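Local coordinates for peptidase S15/CocE/NonD (Thaumarchaeota archaeon SCGC AB-539-E09, PDB 4PF1), which cleaves amino-terminal residues from peptides as a serine aminopeptidase with an alpha/beta-hydrolase catalytic domain, at the interface of chains A and B and the interface of chains A and C. Sequence-based numbering; all coordinates share one arbitrary frame. Chains: chain A/B/C, Peptidase S15/CocE/NonD.

Contact 1 and contact 2 share no residues, and their C-alpha centres lie about 37 Å apart. Chain A takes part in both, with B at one and with C at the other. Contact 1 uses loops of the C-terminal non-catalytic region, the same on both sides. Contact 2 sets helix 204-215 and nearby loops of the S15 peptidase region against the N-terminal stretch of chain C, ahead of strand 32-40. Each belongs to a two-fold interface. Two different two-fold interfaces on one chain are enough to join the four copies of the deposited assembly, though the structure alone does not prove a tetramer in solution.

Contact 1: the interface of chains A and B. Residues chain A 431, 434, 468-469; chain B 431, 434, 468-469.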
# COMPACT_ATOMS: atom_id res chain seq x y z
N ASP A 431 25.25 -28.25 -4.30
CA ASP A 431 26.08 -28.01 -3.12
C ASP A 431 25.20 -27.87 -1.87
O ASP A 431 24.52 -26.84 -1.71
CB ASP A 431 26.97 -26.77 -3.33
CG ASP A 431 27.95 -26.46 -2.21
OD1 ASP A 431 28.13 -27.33 -1.32
OD2 ASP A 431 28.55 -25.38 -2.23
N LYS A 434 25.25 -24.64 0.01
CA LYS A 434 24.47 -23.56 -0.61
C LYS A 434 23.12 -24.12 -1.12
O LYS A 434 22.93 -24.24 -2.34
CB LYS A 434 25.27 -22.89 -1.74
CG LYS A 434 26.30 -21.89 -1.25
CD LYS A 434 27.13 -21.36 -2.40
CE LYS A 434 27.96 -20.18 -1.98
NZ LYS A 434 29.03 -19.90 -2.97
N THR A 468 22.89 -21.79 -11.53
CA THR A 468 23.71 -22.84 -12.16
C THR A 468 23.46 -24.22 -11.54
O THR A 468 23.78 -25.23 -12.17
CB THR A 468 25.20 -22.47 -12.12
OG1 THR A 468 25.56 -22.13 -10.79
CG2 THR A 468 25.55 -21.33 -13.08
N ASP A 469 22.88 -24.27 -10.32
CA ASP A 469 22.56 -25.53 -9.63
C ASP A 469 21.08 -25.95 -9.88
O ASP A 469 20.51 -26.71 -9.11
CB ASP A 469 22.88 -25.43 -8.11
CG ASP A 469 22.16 -24.32 -7.36
OD1 ASP A 469 21.53 -23.46 -8.02
OD2 ASP A 469 22.27 -24.28 -6.12
N ASP B 431 28.99 -19.16 -15.75
CA ASP B 431 28.37 -19.57 -17.00
C ASP B 431 27.71 -18.36 -17.70
O ASP B 431 26.72 -17.82 -17.19
CB ASP B 431 27.35 -20.70 -16.74
CG ASP B 431 26.62 -21.24 -17.95
OD1 ASP B 431 27.09 -21.00 -19.09
OD2 ASP B 431 25.61 -21.94 -17.77
N LYS B 434 23.97 -18.37 -18.23
CA LYS B 434 23.20 -18.09 -17.01
C LYS B 434 23.85 -16.92 -16.23
O LYS B 434 24.43 -17.14 -15.16
CB LYS B 434 23.12 -19.35 -16.12
CG LYS B 434 22.23 -20.45 -16.69
CD LYS B 434 21.71 -21.35 -15.59
CE LYS B 434 20.85 -22.45 -16.13
NZ LYS B 434 19.93 -22.99 -15.10
N THR B 468 25.84 -20.68 -6.44
CA THR B 468 27.11 -21.42 -6.55
C THR B 468 28.11 -20.70 -7.48
O THR B 468 29.31 -20.99 -7.43
CB THR B 468 26.88 -22.87 -6.99
OG1 THR B 468 26.16 -22.89 -8.22
CG2 THR B 468 26.14 -23.69 -5.94
N ASP B 469 27.63 -19.75 -8.30
CA ASP B 469 28.48 -18.97 -9.21
C ASP B 469 28.87 -17.61 -8.56
O ASP B 469 29.27 -16.67 -9.26
CB ASP B 469 27.79 -18.77 -10.58
CG ASP B 469 26.43 -18.08 -10.55
OD1 ASP B 469 25.90 -17.84 -9.44
OD2 ASP B 469 25.87 -17.82 -11.64
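The carboxylate of B:Asp469 turns one face toward A:Thr468. The hydroxyl OG1 of A:Thr468 stands almost straight over that face, 4.2 Å from CG of B:Asp469. The methyl of the same threonine lies over the same face, farther out on the OD2 side. Its CG2 is 3.8 Å from OD2 of B:Asp469, a van der Waals contact. The twin holds with the chains exchanged, where CG2 of B:Thr468 packs against OD2 of A:Asp469. A:Asp431 plays a different part. Its CB, rather than its carboxylate, meets the methyl of B:Thr468, with CB of A:Asp431 4.1 Å from CG2 of B:Thr468.

Between the carboxylates of A:Asp469 and B:Asp469 the threonines pass alongside each other in opposite directions. Their hydroxyls meet, and OG1 of A:Thr468 donates a hydrogen bond to OG1 of B:Thr468 at 2.7 Å. The two-fold axis runs close to this pair. The bond must still have one donor and one acceptor, so its proton cannot obey the symmetry. Each OG1 sits between its own backbone N and carbonyl carbon (chi1 51° in A:Thr468). This turn points the hydroxyl at its mate and leaves the methyl for the aspartates. A:Lys434 adds an extended aliphatic chain, and its CD lies 4.1 Å from CA of B:Thr468.

The carboxylates of A:Asp469 and B:Asp469 may polarise the hydroxyl pair, with A:Lys434 and B:Lys434 perhaps offsetting part of their charge. The patch hides 215 Å² in all. It brings like loops of the C-terminal regions together near the axis and probably helps set the register of the A–B pair.

Contact 2: the interface of chains A and C. Residues chain A 212, 222, 225, 248; chain C 23, 25-26.
The CE2–CZ edge of C:Phe23 comes in above one face of A:Tyr212, beyond the rim at the tyrosine's CE2 and CZ, rather than over the ring centre. The rings stand edge-to-face, with their planes at 89° and centroids 5.4 Å apart. The tyrosine CG is anti to its backbone N (chi1 -169°), which carries the ring from helix 204-215 toward chain C.

Aliphatic packing flanks the ring pair. A:Ile222 touches the adjoining CD2 side of C:Phe23 with two branches. Its CD1 lies in the plane of the phenylalanine ring, at the edge, 3.8 Å from CD2. Its CG2 reaches the same carbon. C:Pro25 crosses the tyrosine at about a right angle, with CB 3.7 Å from OH of A:Tyr212. CB of C:Lys26 rests on the backbone carbonyl of A:Arg248.

Within chain A, the guanidinium of A:Arg248 lies over one face of the A:Trp225 indole, nearly parallel to it. NE of A:Arg248 sits 3.7 Å above the ring plane of A:Trp225, over its centre. NH2 of the arginine also donates to the backbone O of A:Trp225 at 2.9 Å. Together these hold the guanidinium flat against the indole.

Polar linkage across the contact runs through water 1. On the chain A side it is held by the tyrosine OH, NE1 of A:Trp225 and O of A:Arg248. The water lies in the indole plane at the NE1 edge of A:Trp225. With a phenylalanine in place of A:Tyr212, the water would probably lose one of its grips and the proline CB its hydroxyl contact, leaving this bridge less firmly placed. This patch probably helps hold the N-terminal stretch of C on A. Water 1 lies 2.8 Å from the backbone N of C:Lys26, with 154° at the hydrogen.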
# COMPACT_ATOMS: atom_id res chain seq x y z
N TYR A 212 5.89 -28.33 18.44
CA TYR A 212 6.25 -27.58 19.65
C TYR A 212 5.05 -26.83 20.20
O TYR A 212 4.71 -27.00 21.36
CB TYR A 212 7.40 -26.60 19.33
CG TYR A 212 8.03 -25.96 20.55
CD1 TYR A 212 7.52 -24.78 21.09
CD2 TYR A 212 9.19 -26.48 21.11
CE1 TYR A 212 8.12 -24.17 22.19
CE2 TYR A 212 9.81 -25.87 22.20
CZ TYR A 212 9.27 -24.71 22.74
OH TYR A 212 9.87 -24.11 23.82
N ILE A 222 3.10 -22.36 25.80
CA ILE A 222 4.54 -22.29 25.50
C ILE A 222 4.68 -22.35 23.98
O ILE A 222 4.28 -23.33 23.36
CB ILE A 222 5.34 -23.42 26.22
CG1 ILE A 222 5.27 -23.24 27.76
CG2 ILE A 222 6.80 -23.46 25.72
CD1 ILE A 222 5.87 -24.38 28.61
N TRP A 225 10.20 -20.23 20.04
CA TRP A 225 10.98 -19.00 20.09
C TRP A 225 11.91 -18.91 18.87
O TRP A 225 12.23 -19.94 18.26
CB TRP A 225 11.75 -18.86 21.42
CG TRP A 225 12.66 -20.01 21.74
CD1 TRP A 225 12.38 -21.08 22.54
CD2 TRP A 225 14.02 -20.18 21.30
NE1 TRP A 225 13.47 -21.92 22.61
CE2 TRP A 225 14.49 -21.39 21.86
CE3 TRP A 225 14.88 -19.43 20.48
CZ2 TRP A 225 15.79 -21.87 21.63
CZ3 TRP A 225 16.17 -19.91 20.25
CH2 TRP A 225 16.61 -21.11 20.83
N ARG A 248 15.62 -26.53 20.89
CA ARG A 248 14.37 -26.07 21.51
C ARG A 248 13.92 -27.02 22.64
O ARG A 248 12.89 -26.77 23.27
CB ARG A 248 13.26 -25.92 20.44
CG ARG A 248 13.10 -24.50 19.91
CD ARG A 248 14.26 -24.08 19.04
NE ARG A 248 14.02 -22.80 18.38
CZ ARG A 248 14.94 -22.13 17.70
NH1 ARG A 248 16.17 -22.60 17.59
NH2 ARG A 248 14.63 -20.98 17.12
N PHE C 23 6.54 -29.00 30.82
CA PHE C 23 7.50 -28.57 29.81
C PHE C 23 8.24 -27.33 30.29
O PHE C 23 7.64 -26.41 30.85
CB PHE C 23 6.83 -28.30 28.45
CG PHE C 23 7.82 -28.14 27.32
CD1 PHE C 23 8.37 -29.26 26.69
CD2 PHE C 23 8.23 -26.88 26.90
CE1 PHE C 23 9.31 -29.11 25.67
CE2 PHE C 23 9.18 -26.74 25.87
CZ PHE C 23 9.70 -27.86 25.26
N PRO C 25 10.95 -24.59 28.59
CA PRO C 25 11.68 -24.19 27.37
C PRO C 25 13.20 -24.16 27.60
O PRO C 25 13.65 -23.93 28.72
CB PRO C 25 11.13 -22.80 27.05
CG PRO C 25 10.52 -22.32 28.31
CD PRO C 25 10.02 -23.52 29.03
N LYS C 26 13.96 -24.47 26.54
CA LYS C 26 15.42 -24.51 26.57
C LYS C 26 15.96 -23.10 26.34
O LYS C 26 15.83 -22.56 25.23
CB LYS C 26 15.95 -25.50 25.52
CG LYS C 26 17.43 -25.77 25.62
CD LYS C 26 17.86 -26.87 24.69
CE LYS C 26 19.32 -26.76 24.30
NZ LYS C 26 20.23 -27.14 25.41
O HOH W 1 12.59 -24.23 24.06